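Local coordinates for GTPase-activating protein BEM3 (Saccharomyces cerevisiae S288C, PDB 6FSF) that stimulates GTP hydrolysis by CDC42, and less efficiently by RHO1, and carries in this fragment its tandem PX and PH domains, with phosphatidylinositol-3-phosphate binding among its functions, at residues L9-E14 with Q123-D128; L38-D43 with M50-K55; P77-R82 with N101-S106. All blocks are in the same frame, centred on the assembly; numbering follows the deposited sequence.

Contact 1 (L9-E14 with Q123-D128)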
loop_
_atom_site.group_PDB
_atom_site.type_symbol
_atom_site.label_atom_id
_atom_site.label_comp_id
_atom_site.label_asym_id
_atom_site.label_seq_id
_atom_site.Cartn_x
_atom_site.Cartn_y
_atom_site.Cartn_z
ATOM N N LEU A 9 -8.094 -22.308 -7.394
ATOM C CA LEU A 9 -7.014 -21.917 -6.499
ATOM C C LEU A 9 -5.761 -21.593 -7.303
ATOM O O LEU A 9 -5.312 -22.406 -8.118
ATOM C CB LEU A 9 -6.713 -23.027 -5.489
ATOM C CG LEU A 9 -7.901 -23.641 -4.747
ATOM C CD1 LEU A 9 -7.432 -24.721 -3.783
ATOM C CD2 LEU A 9 -8.703 -22.579 -4.010
ATOM N N PHE A 10 -5.199 -20.404 -7.068
ATOM C CA PHE A 10 -3.959 -20.037 -7.742
ATOM C C PHE A 10 -2.757 -20.742 -7.131
ATOM O O PHE A 10 -1.807 -21.075 -7.851
ATOM C CB PHE A 10 -3.749 -18.523 -7.696
ATOM C CG PHE A 10 -4.735 -17.737 -8.525
ATOM C CD1 PHE A 10 -5.677 -18.380 -9.311
ATOM C CD2 PHE A 10 -4.710 -16.349 -8.521
ATOM C CE1 PHE A 10 -6.580 -17.658 -10.068
ATOM C CE2 PHE A 10 -5.608 -15.623 -9.279
ATOM C CZ PHE A 10 -6.546 -16.278 -10.052
ATOM N N VAL A 11 -2.781 -20.975 -5.819
ATOM C CA VAL A 11 -1.699 -21.648 -5.107
ATOM C C VAL A 11 -2.323 -22.669 -4.166
ATOM O O VAL A 11 -3.165 -22.314 -3.333
ATOM C CB VAL A 11 -0.814 -20.664 -4.319
ATOM C CG1 VAL A 11 0.228 -21.420 -3.509
ATOM C CG2 VAL A 11 -0.142 -19.668 -5.258
ATOM N N GLN A 12 -1.921 -23.929 -4.298
ATOM C CA GLN A 12 -2.432 -24.967 -3.415
ATOM C C GLN A 12 -1.948 -24.720 -1.987
ATOM O O GLN A 12 -0.838 -24.214 -1.785
ATOM C CB GLN A 12 -1.982 -26.348 -3.892
ATOM C CG GLN A 12 -2.510 -26.731 -5.265
ATOM C CD GLN A 12 -4.015 -26.912 -5.282
ATOM O OE1 GLN A 12 -4.577 -27.614 -4.442
ATOM N NE2 GLN A 12 -4.675 -26.274 -6.241
ATOM N N PRO A 13 -2.759 -25.053 -0.976
ATOM C CA PRO A 13 -2.336 -24.796 0.412
ATOM C C PRO A 13 -1.025 -25.466 0.786
ATOM O O PRO A 13 -0.234 -24.889 1.544
ATOM C CB PRO A 13 -3.510 -25.343 1.234
ATOM C CG PRO A 13 -4.685 -25.255 0.318
ATOM C CD PRO A 13 -4.145 -25.545 -1.054
ATOM N N GLU A 14 -0.767 -26.671 0.271
ATOM C CA GLU A 14 0.479 -27.367 0.566
ATOM C C GLU A 14 1.699 -26.672 -0.023
ATOM O O GLU A 14 2.827 -27.045 0.319
ATOM C CB GLU A 14 0.419 -28.808 0.047
ATOM C CG GLU A 14 -0.679 -29.664 0.665
ATOM C CD GLU A 14 -2.029 -29.459 0.003
ATOM O OE1 GLU A 14 -2.061 -29.023 -1.166
ATOM O OE2 GLU A 14 -3.059 -29.732 0.656
ATOM N N GLN A 123 -8.460 -19.541 -1.327
ATOM C CA GLN A 123 -9.535 -18.807 -1.989
ATOM C C GLN A 123 -9.371 -17.307 -1.799
ATOM O O GLN A 123 -9.727 -16.517 -2.681
ATOM C CB GLN A 123 -10.889 -19.260 -1.450
ATOM C CG GLN A 123 -11.232 -20.711 -1.732
ATOM C CD GLN A 123 -12.493 -21.153 -1.017
ATOM O OE1 GLN A 123 -12.967 -20.487 -0.093
ATOM N NE2 GLN A 123 -13.046 -22.282 -1.443
ATOM N N PHE A 124 -8.836 -16.896 -0.649
ATOM C CA PHE A 124 -8.641 -15.475 -0.374
ATOM C C PHE A 124 -7.736 -14.831 -1.420
ATOM O O PHE A 124 -8.099 -13.820 -2.031
ATOM C CB PHE A 124 -8.064 -15.305 1.033
ATOM C CG PHE A 124 -7.948 -13.881 1.488
ATOM C CD1 PHE A 124 -9.060 -13.195 1.951
ATOM C CD2 PHE A 124 -6.723 -13.236 1.480
ATOM C CE1 PHE A 124 -8.956 -11.886 2.380
ATOM C CE2 PHE A 124 -6.612 -11.925 1.910
ATOM C CZ PHE A 124 -7.729 -11.251 2.360
ATOM N N ILE A 125 -6.558 -15.419 -1.658
ATOM C CA ILE A 125 -5.600 -14.839 -2.600
ATOM C C ILE A 125 -5.918 -15.152 -4.053
ATOM O O ILE A 125 -5.240 -14.631 -4.949
ATOM C CB ILE A 125 -4.165 -15.312 -2.297
ATOM C CG1 ILE A 125 -4.008 -16.802 -2.611
ATOM C CG2 ILE A 125 -3.811 -15.045 -0.844
ATOM C CD1 ILE A 125 -2.600 -17.327 -2.402
ATOM N N SER A 126 -6.923 -15.985 -4.317
ATOM C CA SER A 126 -7.334 -16.316 -5.675
ATOM C C SER A 126 -8.503 -15.468 -6.161
ATOM O O SER A 126 -9.066 -15.756 -7.223
ATOM C CB SER A 126 -7.697 -17.801 -5.771
ATOM O OG SER A 126 -6.571 -18.619 -5.508
ATOM N N THR A 127 -8.885 -14.440 -5.408
ATOM C CA THR A 127 -9.983 -13.553 -5.763
ATOM C C THR A 127 -9.495 -12.111 -5.743
ATOM O O THR A 127 -8.421 -11.801 -5.218
ATOM C CB THR A 127 -11.177 -13.720 -4.811
ATOM O OG1 THR A 127 -10.711 -13.733 -3.455
ATOM C CG2 THR A 127 -11.919 -15.014 -5.103
ATOM N N ASP A 128 -10.308 -11.227 -6.328
ATOM C CA ASP A 128 -9.988 -9.802 -6.443
ATOM C C ASP A 128 -8.632 -9.593 -7.115
ATOM O O ASP A 128 -7.852 -8.718 -6.731
ATOM C CB ASP A 128 -10.031 -9.112 -5.080
ATOM C CG ASP A 128 -11.378 -9.240 -4.406
ATOM O OD1 ASP A 128 -12.299 -8.473 -4.763
ATOM O OD2 ASP A 128 -11.519 -10.106 -3.514
#

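Contact 2 (L38-D43 with M50-K55)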
loop_
_atom_site.group_PDB
_atom_site.type_symbol
_atom_site.label_atom_id
_atom_site.label_comp_id
_atom_site.label_asym_id
_atom_site.label_seq_id
_atom_site.Cartn_x
_atom_site.Cartn_y
_atom_site.Cartn_z
ATOM N N LEU A 38 -3.185 -3.465 -1.647
ATOM C CA LEU A 38 -2.635 -4.176 -2.797
ATOM C C LEU A 38 -1.502 -5.086 -2.339
ATOM O O LEU A 38 -0.559 -4.631 -1.686
ATOM C CB LEU A 38 -2.130 -3.188 -3.850
ATOM C CG LEU A 38 -1.616 -3.790 -5.159
ATOM C CD1 LEU A 38 -2.756 -4.437 -5.932
ATOM C CD2 LEU A 38 -0.914 -2.737 -6.006
ATOM N N ILE A 39 -1.592 -6.367 -2.689
ATOM C CA ILE A 39 -0.667 -7.388 -2.212
ATOM C C ILE A 39 -0.124 -8.158 -3.407
ATOM O O ILE A 39 -0.891 -8.578 -4.281
ATOM C CB ILE A 39 -1.347 -8.350 -1.219
ATOM C CG1 ILE A 39 -1.857 -7.586 -0.001
ATOM C CG2 ILE A 39 -0.388 -9.459 -0.807
ATOM C CD1 ILE A 39 -2.784 -8.391 0.868
ATOM N N ALA A 40 1.191 -8.358 -3.433
ATOM C CA ALA A 40 1.848 -9.087 -4.507
ATOM C C ALA A 40 2.276 -10.463 -4.020
ATOM O O ALA A 40 2.807 -10.605 -2.915
ATOM C CB ALA A 40 3.058 -8.313 -5.031
ATOM N N ILE A 41 2.041 -11.473 -4.852
ATOM C CA ILE A 41 2.451 -12.846 -4.582
ATOM C C ILE A 41 3.601 -13.182 -5.520
ATOM O O ILE A 41 3.493 -12.991 -6.738
ATOM C CB ILE A 41 1.282 -13.831 -4.756
ATOM C CG1 ILE A 41 0.212 -13.576 -3.695
ATOM C CG2 ILE A 41 1.774 -15.265 -4.666
ATOM C CD1 ILE A 41 0.682 -13.843 -2.282
ATOM N N ILE A 42 4.700 -13.676 -4.955
ATOM C CA ILE A 42 5.960 -13.830 -5.672
ATOM C C ILE A 42 6.450 -15.264 -5.516
ATOM O O ILE A 42 6.456 -15.806 -4.405
ATOM C CB ILE A 42 7.018 -12.831 -5.161
ATOM C CG1 ILE A 42 6.627 -11.406 -5.556
ATOM C CG2 ILE A 42 8.399 -13.189 -5.688
ATOM C CD1 ILE A 42 6.934 -10.367 -4.495
ATOM N N ASP A 43 6.855 -15.875 -6.629
ATOM C CA ASP A 43 7.459 -17.199 -6.582
ATOM C C ASP A 43 8.855 -17.107 -5.979
ATOM O O ASP A 43 9.687 -16.318 -6.433
ATOM C CB ASP A 43 7.520 -17.812 -7.984
ATOM C CG ASP A 43 8.220 -19.161 -8.002
ATOM O OD1 ASP A 43 9.336 -19.253 -8.561
ATOM O OD2 ASP A 43 7.657 -20.129 -7.452
ATOM N N MET A 50 4.030 -13.295 -9.560
ATOM C CA MET A 50 3.060 -14.128 -10.260
ATOM C C MET A 50 1.729 -13.409 -10.462
ATOM O O MET A 50 1.148 -13.480 -11.550
ATOM C CB MET A 50 2.866 -15.448 -9.510
ATOM C CG MET A 50 4.123 -16.314 -9.478
ATOM S SD MET A 50 3.829 -18.027 -8.997
ATOM C CE MET A 50 3.539 -17.858 -7.240
ATOM N N PHE A 51 1.235 -12.707 -9.443
ATOM C CA PHE A 51 -0.009 -11.958 -9.574
ATOM C C PHE A 51 -0.131 -10.984 -8.411
ATOM O O PHE A 51 0.638 -11.033 -7.448
ATOM C CB PHE A 51 -1.228 -12.890 -9.636
ATOM C CG PHE A 51 -1.395 -13.763 -8.423
ATOM C CD1 PHE A 51 -0.754 -14.990 -8.339
ATOM C CD2 PHE A 51 -2.207 -13.368 -7.372
ATOM C CE1 PHE A 51 -0.912 -15.800 -7.225
ATOM C CE2 PHE A 51 -2.369 -14.172 -6.256
ATOM C CZ PHE A 51 -1.719 -15.389 -6.183
ATOM N N LYS A 52 -1.112 -10.089 -8.522
ATOM C CA LYS A 52 -1.485 -9.181 -7.447
ATOM C C LYS A 52 -2.977 -9.308 -7.176
ATOM O O LYS A 52 -3.750 -9.758 -8.026
ATOM C CB LYS A 52 -1.159 -7.719 -7.783
ATOM C CG LYS A 52 0.251 -7.466 -8.269
ATOM C CD LYS A 52 0.474 -5.975 -8.464
ATOM C CE LYS A 52 1.657 -5.697 -9.367
ATOM N NZ LYS A 52 1.432 -6.275 -10.724
ATOM N N PHE A 53 -3.381 -8.896 -5.978
ATOM C CA PHE A 53 -4.793 -8.835 -5.637
ATOM C C PHE A 53 -5.011 -7.677 -4.675
ATOM O O PHE A 53 -4.067 -7.117 -4.116
ATOM C CB PHE A 53 -5.297 -10.159 -5.048
ATOM C CG PHE A 53 -4.626 -10.556 -3.764
ATOM C CD1 PHE A 53 -5.204 -10.255 -2.544
ATOM C CD2 PHE A 53 -3.423 -11.246 -3.777
ATOM C CE1 PHE A 53 -4.593 -10.624 -1.356
ATOM C CE2 PHE A 53 -2.805 -11.617 -2.594
ATOM C CZ PHE A 53 -3.394 -11.307 -1.383
ATOM N N SER A 54 -6.279 -7.317 -4.495
ATOM C CA SER A 54 -6.656 -6.153 -3.710
ATOM C C SER A 54 -7.734 -6.547 -2.715
ATOM O O SER A 54 -8.687 -7.245 -3.072
ATOM C CB SER A 54 -7.155 -5.024 -4.616
ATOM O OG SER A 54 -7.527 -3.890 -3.854
ATOM N N LYS A 55 -7.581 -6.106 -1.471
ATOM C CA LYS A 55 -8.546 -6.399 -0.422
ATOM C C LYS A 55 -8.761 -5.154 0.422
ATOM O O LYS A 55 -7.803 -4.447 0.749
ATOM C CB LYS A 55 -8.076 -7.548 0.480
ATOM C CG LYS A 55 -7.804 -8.855 -0.241
ATOM C CD LYS A 55 -9.091 -9.523 -0.690
ATOM C CE LYS A 55 -8.801 -10.856 -1.351
ATOM N NZ LYS A 55 -10.045 -11.583 -1.724
#

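Contact 3 (P77-R82 with N101-S106)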
loop_
_atom_site.group_PDB
_atom_site.type_symbol
_atom_site.label_atom_id
_atom_site.label_comp_id
_atom_site.label_asym_id
_atom_site.label_seq_id
_atom_site.Cartn_x
_atom_site.Cartn_y
_atom_site.Cartn_z
ATOM N N PRO A 77 -0.165 -14.002 13.893
ATOM C CA PRO A 77 0.256 -12.601 14.031
ATOM C C PRO A 77 -0.937 -11.678 14.239
ATOM O O PRO A 77 -2.100 -12.066 14.132
ATOM C CB PRO A 77 0.967 -12.309 12.709
ATOM C CG PRO A 77 0.358 -13.268 11.738
ATOM C CD PRO A 77 0.056 -14.512 12.529
ATOM N N THR A 78 -0.625 -10.421 14.531
ATOM C CA THR A 78 -1.619 -9.428 14.919
ATOM C C THR A 78 -1.777 -8.381 13.823
ATOM O O THR A 78 -0.782 -7.860 13.304
ATOM C CB THR A 78 -1.228 -8.761 16.238
ATOM O OG1 THR A 78 -1.084 -9.766 17.248
ATOM C CG2 THR A 78 -2.290 -7.763 16.670
ATOM N N LEU A 79 -3.029 -8.079 13.479
ATOM C CA LEU A 79 -3.320 -7.084 12.462
ATOM C C LEU A 79 -3.011 -5.682 12.978
ATOM O O LEU A 79 -2.931 -5.456 14.187
ATOM C CB LEU A 79 -4.785 -7.170 12.041
ATOM C CG LEU A 79 -5.159 -8.238 11.014
ATOM C CD1 LEU A 79 -6.630 -8.123 10.652
ATOM C CD2 LEU A 79 -4.292 -8.101 9.775
ATOM N N PRO A 80 -2.817 -4.720 12.075
ATOM C CA PRO A 80 -2.665 -3.331 12.514
ATOM C C PRO A 80 -3.935 -2.828 13.182
ATOM O O PRO A 80 -5.047 -3.244 12.850
ATOM C CB PRO A 80 -2.372 -2.574 11.214
ATOM C CG PRO A 80 -2.836 -3.474 10.123
ATOM C CD PRO A 80 -2.610 -4.863 10.624
ATOM N N ASP A 81 -3.753 -1.918 14.136
ATOM C CA ASP A 81 -4.869 -1.420 14.929
ATOM C C ASP A 81 -5.856 -0.649 14.057
ATOM O O ASP A 81 -5.502 -0.103 13.008
ATOM C CB ASP A 81 -4.351 -0.530 16.060
ATOM C CG ASP A 81 -5.435 -0.150 17.048
ATOM O OD1 ASP A 81 -6.498 -0.805 17.048
ATOM O OD2 ASP A 81 -5.222 0.799 17.832
ATOM N N ARG A 82 -7.113 -0.613 14.506
ATOM C CA ARG A 82 -8.154 0.103 13.777
ATOM C C ARG A 82 -7.906 1.605 13.745
ATOM O O ARG A 82 -8.421 2.286 12.853
ATOM C CB ARG A 82 -9.523 -0.184 14.398
ATOM C CG ARG A 82 -9.818 -1.664 14.597
ATOM C CD ARG A 82 -11.217 -1.880 15.148
ATOM N NE ARG A 82 -12.244 -1.578 14.157
ATOM C CZ ARG A 82 -12.822 -2.491 13.384
ATOM N NH1 ARG A 82 -12.476 -3.767 13.496
ATOM N NH2 ARG A 82 -13.748 -2.133 12.506
ATOM N N ASN A 101 2.785 -6.325 6.185
ATOM C CA ASN A 101 3.845 -7.149 5.611
ATOM C C ASN A 101 4.277 -8.241 6.584
ATOM O O ASN A 101 4.400 -9.412 6.208
ATOM C CB ASN A 101 5.036 -6.275 5.217
ATOM C CG ASN A 101 5.123 -6.053 3.722
ATOM O OD1 ASN A 101 4.873 -6.964 2.933
ATOM N ND2 ASN A 101 5.475 -4.837 3.324
ATOM N N GLN A 102 4.513 -7.869 7.845
ATOM C CA GLN A 102 4.849 -8.859 8.865
ATOM C C GLN A 102 3.723 -9.865 9.050
ATOM O O GLN A 102 3.973 -11.058 9.259
ATOM C CB GLN A 102 5.150 -8.161 10.190
ATOM C CG GLN A 102 6.397 -7.311 10.163
ATOM C CD GLN A 102 7.607 -8.096 9.712
ATOM O OE1 GLN A 102 8.148 -7.858 8.633
ATOM N NE2 GLN A 102 8.039 -9.041 10.538
ATOM N N TYR A 103 2.477 -9.396 8.983
ATOM C CA TYR A 103 1.326 -10.263 9.214
ATOM C C TYR A 103 1.249 -11.368 8.168
ATOM O O TYR A 103 1.179 -12.557 8.502
ATOM C CB TYR A 103 0.048 -9.425 9.215
ATOM C CG TYR A 103 -1.232 -10.223 9.339
ATOM C CD1 TYR A 103 -1.738 -10.565 10.585
ATOM C CD2 TYR A 103 -1.946 -10.613 8.213
ATOM C CE1 TYR A 103 -2.912 -11.285 10.706
ATOM C CE2 TYR A 103 -3.120 -11.334 8.322
ATOM C CZ TYR A 103 -3.599 -11.666 9.573
ATOM O OH TYR A 103 -4.769 -12.380 9.691
ATOM N N TYR A 104 1.258 -10.991 6.888
ATOM C CA TYR A 104 1.029 -11.984 5.844
ATOM C C TYR A 104 2.267 -12.823 5.566
ATOM O O TYR A 104 2.152 -13.941 5.054
ATOM C CB TYR A 104 0.537 -11.304 4.572
ATOM C CG TYR A 104 -0.944 -11.008 4.598
ATOM C CD1 TYR A 104 -1.869 -12.035 4.715
ATOM C CD2 TYR A 104 -1.418 -9.707 4.498
ATOM C CE1 TYR A 104 -3.223 -11.776 4.741
ATOM C CE2 TYR A 104 -2.768 -9.435 4.527
ATOM C CZ TYR A 104 -3.670 -10.475 4.647
ATOM O OH TYR A 104 -5.024 -10.212 4.671
ATOM N N THR A 105 3.454 -12.309 5.886
ATOM C CA THR A 105 4.646 -13.150 5.837
ATOM C C THR A 105 4.536 -14.293 6.837
ATOM O O THR A 105 4.913 -15.432 6.537
ATOM C CB THR A 105 5.903 -12.315 6.106
ATOM O OG1 THR A 105 6.087 -11.368 5.043
ATOM C CG2 THR A 105 7.136 -13.200 6.201
ATOM N N SER A 106 4.001 -14.010 8.025
ATOM C CA SER A 106 3.842 -15.053 9.031
ATOM C C SER A 106 2.773 -16.060 8.619
ATOM O O SER A 106 2.928 -17.266 8.850
ATOM C CB SER A 106 3.507 -14.423 10.385
ATOM O OG SER A 106 4.522 -13.524 10.798
#

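Contact 1 (L9-E14 with Q123-D128)
The Phe10 ring overlaps Ser126, whose CA sits over one ring face 4.0 Å from the centroid and 17° off the normal, a CH-pi contact displaced toward the rim. This joins the loop before strand 19-29 to the end of helix 115-125 in the PX domain. The first torsion of Phe10 (chi1 -68°) puts CG beside the backbone N, on the side where Ser126 OG lies, so that OG touches both Phe10 N and, at 3.6 Å, Phe10 CG. The same hydroxyl oxygen accepts the N-H of Phe10 (N to OG 2.7 Å) in a nearly straight bond, with an N-H...O angle of 171°. Because Ser126 OG also bonds to the carbonyl oxygen of Ala122, it links the incoming backbone to the last helical turn. The Phe10 ring further meets Phe51 of strand 49-55 edge-to-face, bringing the sheet into the same cluster. Next to this polar link the contact is apolar. Val11 CB approaches Ile125 CD1 at 4.2 Å, both residues being buried, and Ile125 in turn rests on Phe53. On the flank, Leu9 also packs on Leu119 and Ala122 of the helix, and its CD2 methyl stands 3.9 Å from Gln123 CG.

Contact 2 (L38-D43 with M50-K55)
Ile41 lays its CB over one face of the Phe51 ring, 3.9 Å from the centroid, and the two side chains run side by side, pointing the same way. Ile39 repeats the CH-pi contact on Phe53, with Ile39 CB 4.0 Å from that ring's centroid. Both phenylalanines carry CG between the backbone N and the carbonyl carbon (chi1 60° in Phe51), the crowded position, and in each the ring lies against the isoleucine of the other strand. Ile41 also reaches the second ring: its CG1 meets Phe53 at the edge, 3.8 Å from CE2, so one branch bridges two aromatics.

These side chains are set by a beta hairpin of the PX sheet, whose strands run antiparallel with 154° between their directions. Ile39 and Phe53 form a hydrogen-bonded pair, Ile39 N to Phe53 O and Phe53 N to Ile39 O both measuring 3.0 Å. Beyond the non-hydrogen-bonded pair Ala40-Lys52, Ile41 N bonds to Phe51 O at 3.0 Å, whereas Ile41 O is taken by Met50 N at 2.9 Å in a more bent bond (146° at the hydrogen). Met50 and Phe51 thus both face Ile41, a classic beta bulge. Beside it, Met50 SD lies 3.8 Å from Asp43 CB, while Asp43 OD1 hydrogen-bonds to Ser46 OG in the turn.

Further out, strand 19-29 flanks 35-43 through backbone bonds such as Ala40 with Glu22, and Phe53 packs on Phe124 of helix 115-125. On the opposite sheet face, Leu38 CD1 approaches Lys52 CB, and Lys52 NZ pairs with Glu49. The chemistry is therefore divided: backbone bonds fix the register, and dispersion with CH-pi contacts joins the side chains on the face that carries Ile39, Ile41, Phe51 and Phe53.

Contact 3 (P77-R82 with N101-S106)
Tyr103 takes Leu79 over one ring face and Pro77 at CD1. From CB, which has no close partner in segment 77-82, the chain turns with CG anti to the backbone N (chi1 176°), and CG comes 3.7 Å from Leu79 CD2. That methyl stands over the ring centre, 3.4 Å from the centroid and only 4° off the normal, so it is almost equally distant from all six ring carbons. This is a CH-pi contact centred on the ring. Next along the ring, CD1 also touches Pro77 CG at 3.6 Å, the two side chains crossing at about a right angle. On the other flank, CD2 lies 3.6 Å above the plane of the neighbouring Tyr104 ring, over its centre. Pro77 O lies at the ring edge, near its plane, 3.6 Å from CE1. CZ is also close to Leu79 CG, and at the tip OH hydrogen-bonds to Asp64 OD1 on helix 57-70.

Pro77 CG also touches the helix backbone, 3.4 Å from Tyr103 O, and lies 3.6 Å from Ser106 CB. Ser106 OG is turned back to Gln102 O, an oxygen that also accepts Ser106 N from the opposite face of its plane, and the methylene of Ser106 is left to meet the proline.

Pro77 and Pro80 form the PxxP pattern of the proline-rich loop between helices 57-70 and 90-107, a hallmark of PX domains. Pro80 and Leu79 both also rest on Leu100. No hydrogen bond links the two segments: attachment rests on dispersion and CH-pi contact, with the rim of Tyr103 probably drawn weakly to the carbonyl of Pro77, while the phenol hydroxyl is satisfied by Asp64.

Overall arrangement
All three contacts belong to the PX half of the chain; the PH domain, with its seven-stranded sheet, follows. Contact 1 joins the chain's beginning to residues 123-128 and so encloses the others in sequence: contact 2 comes first within that span, then contact 3. Centres of contacts 1 and 2 lie about 11 Å apart, joined by the salt bridge of Lys55 NZ with Asp128 OD2 (2.7 Å). Contact 3 is about 16 Å from contact 2 and 19 Å from contact 1, centre to centre. Tyr104 on helix 90-107 touches both Ile39 and Phe124. Sheet, helices and the loop before strand 19-29 therefore share one continuous set of contacts.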